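Local structure of esterase (Rhizomucor miehei, 4WY5) at residues E133-I138 / K175-S180; W140-A145 / N151-A156. The protein is an esterase of the alpha/beta hydrolase fold that probably hydrolyses carboxylic esters. All coordinates share one frame; numbering follows the deposited sequence.

Interaction 1 (E133-I138 / K175-S180); sequences EIYAAI and KEKGLS
Tyr135 reaches from its helix to the chain just beyond the end of helix 162-176, where Lys177 and Leu179 receive it, its long side chain spanning the distance to that loop. CG lies anti to the backbone N (chi1 173°), which sends the ring outward from the helix and brings its phenol end to the aliphatic root of Lys177: Tyr135 OH comes 3.6 Å from Lys177 CB, and Tyr135 CZ lies 4.0 Å from Lys177 CG. The two side chains meet at a slant. A bend at chi2 (-85°) then leads the rest of the lysine away, so that its CB and CG lie against the phenol end while the ammonium group is carried off from the ring. Leu179 adds a purely apolar touch, Leu179 CD1 standing 4.2 Å from Tyr135 CE1, again obliquely to the ring. Between Lys177 and Leu179, Gly178 closes the helix end with a Schellman motif. It sits at positive phi (90°), where a side chain would press on the preceding carbonyl oxygen, and Gly178 N bonds back to Lys175 O at 3.3 Å. In the alpha/beta hydrolase fold the contact sets helix 129-143 against the loop that leaves helix 162-176, the helix following strand 155-160. Tyr135 also packs on Val170 and makes an edge-to-face contact with Tyr173, and Ile134 packs on Leu166, all three partners lying on helix 162-176.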
ATOM      1  N   GLU A 133      14.662 -22.543  15.327  1.00 24.65           N
ATOM      2  CA  GLU A 133      13.366 -23.093  15.704  1.00 27.25           C
ATOM      3  C   GLU A 133      12.352 -22.898  14.577  1.00 27.72           C
ATOM      4  O   GLU A 133      11.547 -23.790  14.270  1.00 26.48           O
ATOM      5  CB  GLU A 133      12.855 -22.447  17.003  1.00 29.04           C
ATOM      6  CG  GLU A 133      13.548 -22.966  18.262  1.00 32.91           C
ATOM      7  CD  GLU A 133      13.314 -22.107  19.495  1.00 34.77           C
ATOM      8  OE1 GLU A 133      12.924 -20.929  19.346  1.00 29.48           O
ATOM      9  OE2 GLU A 133      13.568 -22.599  20.623  1.00 38.46           O
ATOM     10  N   ILE A 134      12.411 -21.744  13.925  1.00 24.02           N
ATOM     11  CA  ILE A 134      11.388 -21.434  12.947  1.00 26.00           C
ATOM     12  C   ILE A 134      11.624 -22.280  11.694  1.00 30.61           C
ATOM     13  O   ILE A 134      10.662 -22.757  11.052  1.00 25.98           O
ATOM     14  CB  ILE A 134      11.357 -19.926  12.643  1.00 26.38           C
ATOM     15  CG1 ILE A 134      10.974 -19.173  13.928  1.00 23.37           C
ATOM     16  CG2 ILE A 134      10.385 -19.623  11.519  1.00 22.54           C
ATOM     17  CD1 ILE A 134      11.165 -17.699  13.869  1.00 17.89           C
ATOM     18  N   TYR A 135      12.895 -22.535  11.389  1.00 28.39           N
ATOM     19  CA  TYR A 135      13.215 -23.450  10.295  1.00 30.87           C
ATOM     20  C   TYR A 135      12.692 -24.860  10.618  1.00 31.78           C
ATOM     21  O   TYR A 135      12.096 -25.524   9.761  1.00 32.16           O
ATOM     22  CB  TYR A 135      14.731 -23.475  10.022  1.00 31.35           C
ATOM     23  CG  TYR A 135      15.157 -24.527   9.004  1.00 37.86           C
ATOM     24  CD1 TYR A 135      14.894 -24.366   7.643  1.00 32.87           C
ATOM     25  CD2 TYR A 135      15.818 -25.693   9.412  1.00 37.73           C
ATOM     26  CE1 TYR A 135      15.285 -25.333   6.715  1.00 33.23           C
ATOM     27  CE2 TYR A 135      16.214 -26.660   8.496  1.00 31.60           C
ATOM     28  CZ  TYR A 135      15.942 -26.475   7.154  1.00 33.98           C
ATOM     29  OH  TYR A 135      16.334 -27.431   6.250  1.00 36.17           O
ATOM     30  N   ALA A 136      12.872 -25.290  11.865  1.00 25.49           N
ATOM     31  CA  ALA A 136      12.410 -26.611  12.278  1.00 28.41           C
ATOM     32  C   ALA A 136      10.887 -26.723  12.274  1.00 29.98           C
ATOM     33  O   ALA A 136      10.341 -27.781  11.963  1.00 30.24           O
ATOM     34  CB  ALA A 136      12.954 -26.952  13.654  1.00 27.40           C
ATOM     35  N   ALA A 137      10.192 -25.632  12.582  1.00 29.17           N
ATOM     36  CA  ALA A 137       8.736 -25.681  12.544  1.00 31.23           C
ATOM     37  C   ALA A 137       8.230 -25.784  11.112  1.00 28.44           C
ATOM     38  O   ALA A 137       7.270 -26.506  10.832  1.00 31.33           O
ATOM     39  CB  ALA A 137       8.142 -24.459  13.235  1.00 33.89           C
ATOM     40  N   ILE A 138       8.898 -25.091  10.200  1.00 29.23           N
ATOM     41  CA  ILE A 138       8.534 -25.178   8.785  1.00 33.71           C
ATOM     42  C   ILE A 138       8.669 -26.623   8.276  1.00 32.80           C
ATOM     43  O   ILE A 138       7.809 -27.105   7.534  1.00 29.25           O
ATOM     44  CB  ILE A 138       9.397 -24.228   7.917  1.00 24.31           C
ATOM     45  CG1 ILE A 138       9.014 -22.767   8.194  1.00 26.47           C
ATOM     46  CG2 ILE A 138       9.221 -24.541   6.437  1.00 25.26           C
ATOM     47  CD1 ILE A 138       9.846 -21.713   7.426  1.00 26.83           C
ATOM     48  N   LYS A 175      17.244 -21.281   2.361  1.00 29.74           N
ATOM     49  CA  LYS A 175      17.903 -21.387   1.064  1.00 36.44           C
ATOM     50  C   LYS A 175      19.306 -22.002   1.171  1.00 31.96           C
ATOM     51  O   LYS A 175      19.720 -22.767   0.295  1.00 32.35           O
ATOM     52  CB  LYS A 175      17.990 -20.011   0.394  1.00 31.07           C
ATOM     53  CG  LYS A 175      18.615 -20.039  -0.995  1.00 33.72           C
ATOM     54  CD  LYS A 175      18.853 -18.630  -1.512  1.00 35.19           C
ATOM     55  CE  LYS A 175      20.079 -18.016  -0.858  1.00 40.34           C
ATOM     56  NZ  LYS A 175      20.579 -16.815  -1.589  1.00 42.58           N
ATOM     57  N   GLU A 176      20.025 -21.658   2.237  1.00 29.58           N
ATOM     58  CA  GLU A 176      21.398 -22.137   2.438  1.00 37.28           C
ATOM     59  C   GLU A 176      21.424 -23.617   2.849  1.00 36.71           C
ATOM     60  O   GLU A 176      22.472 -24.273   2.788  1.00 34.60           O
ATOM     61  CB  GLU A 176      22.123 -21.280   3.499  1.00 29.61           C
ATOM     62  CG  GLU A 176      22.284 -19.813   3.110  1.00 29.16           C
ATOM     63  CD  GLU A 176      23.120 -19.003   4.090  1.00 31.84           C
ATOM     64  OE1 GLU A 176      23.205 -19.374   5.283  1.00 31.97           O
ATOM     65  OE2 GLU A 176      23.674 -17.964   3.666  1.00 32.97           O
ATOM     66  N   LYS A 177      20.260 -24.127   3.249  1.00 36.59           N
ATOM     67  CA  LYS A 177      20.076 -25.527   3.657  1.00 39.58           C
ATOM     68  C   LYS A 177      19.577 -26.424   2.527  1.00 36.43           C
ATOM     69  O   LYS A 177      19.402 -27.626   2.716  1.00 36.06           O
ATOM     70  CB  LYS A 177      19.082 -25.614   4.825  1.00 36.50           C
ATOM     71  CG  LYS A 177      19.646 -25.177   6.165  1.00 36.06           C
ATOM     72  CD  LYS A 177      20.382 -26.330   6.832  1.00 44.37           C
ATOM     73  CE  LYS A 177      20.836 -25.962   8.234  1.00 53.72           C
ATOM     74  NZ  LYS A 177      21.513 -27.104   8.920  1.00 68.36           N
ATOM     75  N   GLY A 178      19.333 -25.842   1.359  1.00 34.63           N
ATOM     76  CA  GLY A 178      18.830 -26.603   0.234  1.00 34.76           C
ATOM     77  C   GLY A 178      17.313 -26.675   0.150  1.00 36.09           C
ATOM     78  O   GLY A 178      16.767 -27.525  -0.548  1.00 41.99           O
ATOM     79  N   LEU A 179      16.629 -25.779   0.852  1.00 36.20           N
ATOM     80  CA  LEU A 179      15.169 -25.742   0.835  1.00 35.26           C
ATOM     81  C   LEU A 179      14.659 -24.466   0.168  1.00 35.82           C
ATOM     82  O   LEU A 179      13.843 -23.758   0.751  1.00 35.75           O
ATOM     83  CB  LEU A 179      14.617 -25.816   2.259  1.00 30.38           C
ATOM     84  CG  LEU A 179      13.613 -26.901   2.642  1.00 38.50           C
ATOM     85  CD1 LEU A 179      12.586 -26.332   3.603  1.00 35.93           C
ATOM     86  CD2 LEU A 179      12.944 -27.484   1.417  1.00 44.80           C
ATOM     87  N   SER A 180      15.113 -24.178  -1.049  1.00 32.19           N
ATOM     88  CA  SER A 180      14.910 -22.847  -1.625  1.00 32.08           C
ATOM     89  C   SER A 180      13.539 -22.630  -2.257  1.00 34.00           C
ATOM     90  O   SER A 180      13.214 -21.516  -2.677  1.00 33.96           O
ATOM     91  CB  SER A 180      15.994 -22.555  -2.675  1.00 36.00           C
ATOM     92  OG  SER A 180      15.736 -23.231  -3.898  1.00 37.25           O
TER

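Interaction 2 (W140-A145 / N151-A156)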
ATOM      1  N   TRP A 140       8.339 -29.277  10.044  1.00 29.89           N
ATOM      2  CA  TRP A 140       7.301 -30.078  10.662  1.00 28.64           C
ATOM      3  C   TRP A 140       5.961 -29.947   9.945  1.00 36.56           C
ATOM      4  O   TRP A 140       5.248 -30.935   9.734  1.00 38.98           O
ATOM      5  CB  TRP A 140       7.150 -29.680  12.122  1.00 32.18           C
ATOM      6  CG  TRP A 140       6.139 -30.498  12.826  1.00 36.71           C
ATOM      7  CD1 TRP A 140       6.348 -31.686  13.455  1.00 31.99           C
ATOM      8  CD2 TRP A 140       4.737 -30.206  12.962  1.00 34.35           C
ATOM      9  NE1 TRP A 140       5.165 -32.154  13.978  1.00 37.70           N
ATOM     10  CE2 TRP A 140       4.161 -31.265  13.689  1.00 38.31           C
ATOM     11  CE3 TRP A 140       3.922 -29.149  12.552  1.00 33.81           C
ATOM     12  CZ2 TRP A 140       2.797 -31.300  14.017  1.00 36.42           C
ATOM     13  CZ3 TRP A 140       2.561 -29.188  12.873  1.00 36.22           C
ATOM     14  CH2 TRP A 140       2.018 -30.256  13.598  1.00 33.65           C
ATOM     15  N   VAL A 141       5.630 -28.721   9.557  1.00 35.14           N
ATOM     16  CA  VAL A 141       4.398 -28.444   8.838  1.00 36.01           C
ATOM     17  C   VAL A 141       4.345 -29.171   7.498  1.00 33.51           C
ATOM     18  O   VAL A 141       3.295 -29.667   7.098  1.00 35.25           O
ATOM     19  CB  VAL A 141       4.235 -26.928   8.599  1.00 34.37           C
ATOM     20  CG1 VAL A 141       3.258 -26.663   7.471  1.00 22.99           C
ATOM     21  CG2 VAL A 141       3.788 -26.244   9.880  1.00 28.82           C
ATOM     22  N   ARG A 142       5.484 -29.252   6.819  1.00 29.64           N
ATOM     23  CA  ARG A 142       5.572 -30.003   5.563  1.00 36.71           C
ATOM     24  C   ARG A 142       5.392 -31.509   5.771  1.00 38.26           C
ATOM     25  O   ARG A 142       4.861 -32.196   4.904  1.00 35.66           O
ATOM     26  CB  ARG A 142       6.924 -29.753   4.880  1.00 32.60           C
ATOM     27  CG  ARG A 142       7.031 -28.424   4.172  1.00 36.57           C
ATOM     28  CD  ARG A 142       8.407 -28.193   3.555  1.00 34.21           C
ATOM     29  NE  ARG A 142       8.232 -27.673   2.203  1.00 47.64           N
ATOM     30  CZ  ARG A 142       8.622 -28.296   1.097  1.00 44.86           C
ATOM     31  NH1 ARG A 142       9.277 -29.444   1.175  1.00 42.17           N
ATOM     32  NH2 ARG A 142       8.394 -27.738  -0.085  1.00 46.71           N
ATOM     33  N   GLU A 143       5.820 -32.006   6.929  1.00 39.43           N
ATOM     34  CA  GLU A 143       5.718 -33.431   7.250  1.00 42.66           C
ATOM     35  C   GLU A 143       4.314 -33.866   7.663  1.00 42.88           C
ATOM     36  O   GLU A 143       3.971 -35.040   7.548  1.00 43.23           O
ATOM     37  CB  GLU A 143       6.696 -33.791   8.363  1.00 42.39           C
ATOM     38  CG  GLU A 143       8.024 -34.289   7.847  1.00 55.41           C
ATOM     39  CD  GLU A 143       7.904 -35.597   7.086  1.00 64.55           C
ATOM     40  OE1 GLU A 143       7.305 -36.556   7.629  1.00 59.09           O
ATOM     41  OE2 GLU A 143       8.413 -35.658   5.942  1.00 69.52           O
ATOM     42  N   ASN A 144       3.522 -32.932   8.179  1.00 41.36           N
ATOM     43  CA  ASN A 144       2.218 -33.280   8.732  1.00 41.15           C
ATOM     44  C   ASN A 144       1.043 -32.550   8.079  1.00 36.88           C
ATOM     45  O   ASN A 144       0.060 -32.236   8.751  1.00 39.59           O
ATOM     46  CB  ASN A 144       2.201 -33.013  10.238  1.00 38.80           C
ATOM     47  CG  ASN A 144       3.109 -33.955  11.005  1.00 44.58           C
ATOM     48  OD1 ASN A 144       2.705 -35.059  11.379  1.00 50.27           O
ATOM     49  ND2 ASN A 144       4.338 -33.520  11.260  1.00 40.12           N
ATOM     50  N   ALA A 145       1.142 -32.288   6.780  1.00 33.45           N
ATOM     51  CA  ALA A 145       0.109 -31.529   6.065  1.00 38.05           C
ATOM     52  C   ALA A 145      -1.227 -32.260   6.035  1.00 36.41           C
ATOM     53  O   ALA A 145      -2.289 -31.644   6.103  1.00 38.35           O
ATOM     54  CB  ALA A 145       0.559 -31.228   4.645  1.00 33.88           C
ATOM     55  N   ASN A 151      -2.519 -27.472   2.211  1.00 28.19           N
ATOM     56  CA  ASN A 151      -1.650 -27.632   1.046  1.00 28.77           C
ATOM     57  C   ASN A 151      -0.296 -27.052   1.395  1.00 37.17           C
ATOM     58  O   ASN A 151      -0.105 -25.831   1.318  1.00 37.20           O
ATOM     59  CB  ASN A 151      -2.240 -26.931  -0.183  1.00 28.87           C
ATOM     60  CG  ASN A 151      -1.403 -27.123  -1.433  1.00 34.50           C
ATOM     61  OD1 ASN A 151      -0.378 -27.808  -1.413  1.00 44.37           O
ATOM     62  ND2 ASN A 151      -1.841 -26.522  -2.534  1.00 30.77           N
ATOM     63  N   ALA A 152       0.655 -27.914   1.753  1.00 33.35           N
ATOM     64  CA  ALA A 152       1.919 -27.435   2.303  1.00 35.71           C
ATOM     65  C   ALA A 152       2.759 -26.693   1.268  1.00 37.75           C
ATOM     66  O   ALA A 152       3.683 -25.967   1.633  1.00 37.71           O
ATOM     67  CB  ALA A 152       2.714 -28.590   2.899  1.00 34.49           C
ATOM     68  N   GLU A 153       2.457 -26.865  -0.018  1.00 36.28           N
ATOM     69  CA  GLU A 153       3.195 -26.119  -1.040  1.00 41.39           C
ATOM     70  C   GLU A 153       2.797 -24.621  -1.048  1.00 37.92           C
ATOM     71  O   GLU A 153       3.617 -23.757  -1.369  1.00 39.77           O
ATOM     72  CB  GLU A 153       3.001 -26.738  -2.434  1.00 39.85           C
ATOM     73  CG  GLU A 153       3.552 -28.182  -2.595  1.00 53.21           C
ATOM     74  CD  GLU A 153       5.034 -28.369  -2.205  1.00 57.26           C
ATOM     75  OE1 GLU A 153       5.880 -27.476  -2.482  1.00 58.71           O
ATOM     76  OE2 GLU A 153       5.352 -29.438  -1.627  1.00 50.86           O
ATOM     77  N   ALA A 154       1.539 -24.317  -0.723  1.00 34.89           N
ATOM     78  CA  ALA A 154       1.079 -22.924  -0.654  1.00 32.87           C
ATOM     79  C   ALA A 154       1.393 -22.327   0.730  1.00 26.99           C
ATOM     80  O   ALA A 154       0.538 -22.320   1.627  1.00 25.77           O
ATOM     81  CB  ALA A 154      -0.402 -22.832  -0.953  1.00 25.55           C
ATOM     82  N   LEU A 155       2.624 -21.848   0.896  1.00 21.88           N
ATOM     83  CA  LEU A 155       3.147 -21.480   2.210  1.00 26.75           C
ATOM     84  C   LEU A 155       3.750 -20.081   2.190  1.00 21.56           C
ATOM     85  O   LEU A 155       4.444 -19.718   1.252  1.00 21.13           O
ATOM     86  CB  LEU A 155       4.198 -22.507   2.662  1.00 22.92           C
ATOM     87  CG  LEU A 155       4.769 -22.510   4.085  1.00 26.08           C
ATOM     88  CD1 LEU A 155       5.075 -23.967   4.518  1.00 19.16           C
ATOM     89  CD2 LEU A 155       6.024 -21.628   4.215  1.00 17.03           C
ATOM     90  N   ALA A 156       3.493 -19.314   3.247  1.00 22.76           N
ATOM     91  CA  ALA A 156       3.989 -17.945   3.381  1.00 23.23           C
ATOM     92  C   ALA A 156       4.553 -17.705   4.785  1.00 22.20           C
ATOM     93  O   ALA A 156       4.151 -18.386   5.732  1.00 24.45           O
ATOM     94  CB  ALA A 156       2.870 -16.969   3.089  1.00 19.77           C
TER
HETATM   95  O   HOH W   1       6.387 -25.311   1.485  1.00 32.65           O
HETATM   96  O   HOH W   2       8.522 -27.217  -2.701  1.00 47.63           O
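Arg142 and Glu153 form the charged part of the contact. Arg142 NH2 stands 3.5 Å from Glu153 OE1, a salt bridge without a direct hydrogen bond, the guanidinium and carboxylate planes being nearly perpendicular (84°). Glu153 reaches back by folding at chi2 (-54°), although its CB starts out away from the helix.

Two waters lie in the guanidinium plane at its edge. One joins the arginine to the turn backbone, accepting from Arg142 NE at 3.1 Å and donating to Ala152 O at 2.8 Å; the other bridges the salt-bridge pair, donating to Glu153 OE1 at 2.7 Å and taking a weak bond from Arg142 NH2.

The contact lies where the chain, after helix 129-143 and helix 145-148, turns into strand 155-160, completing a beta-alpha-beta crossover from strand 113-117. An Asx turn, Asn151 OD1 accepting from Glu153 N, overlaps the type I turn 151-154 that redirects the backbone.

Among apolar contacts, Ala145 CB meets Ala152 CB at 3.8 Å, and the short side chain at Ala152 lets the turn approach the helix backbone at Arg142. Deeper in, the branched Val141 presents CG1 to Leu155 CD1 at 4.4 Å, both residues buried.

Both interactions draw on helix 129-143: residues 133-138 face the end of helix 162-176, and residues 140-145, further along, face the turn leading into strand 155-160. Their centres are 12 Å apart, and they meet where Leu179 CD2 of interaction 1 packs at 4.2 Å from Arg142 NH1 of interaction 2. Interaction 2 falls wholly within the chain between the two halves of interaction 1. That span contains strand 155-160 followed by helix 162-176, whose junction has the GxSxG pattern of a nucleophile elbow and probably carries the catalytic serine. Both contacts sit at the ends of these elements remote from the elbow and do not reach it.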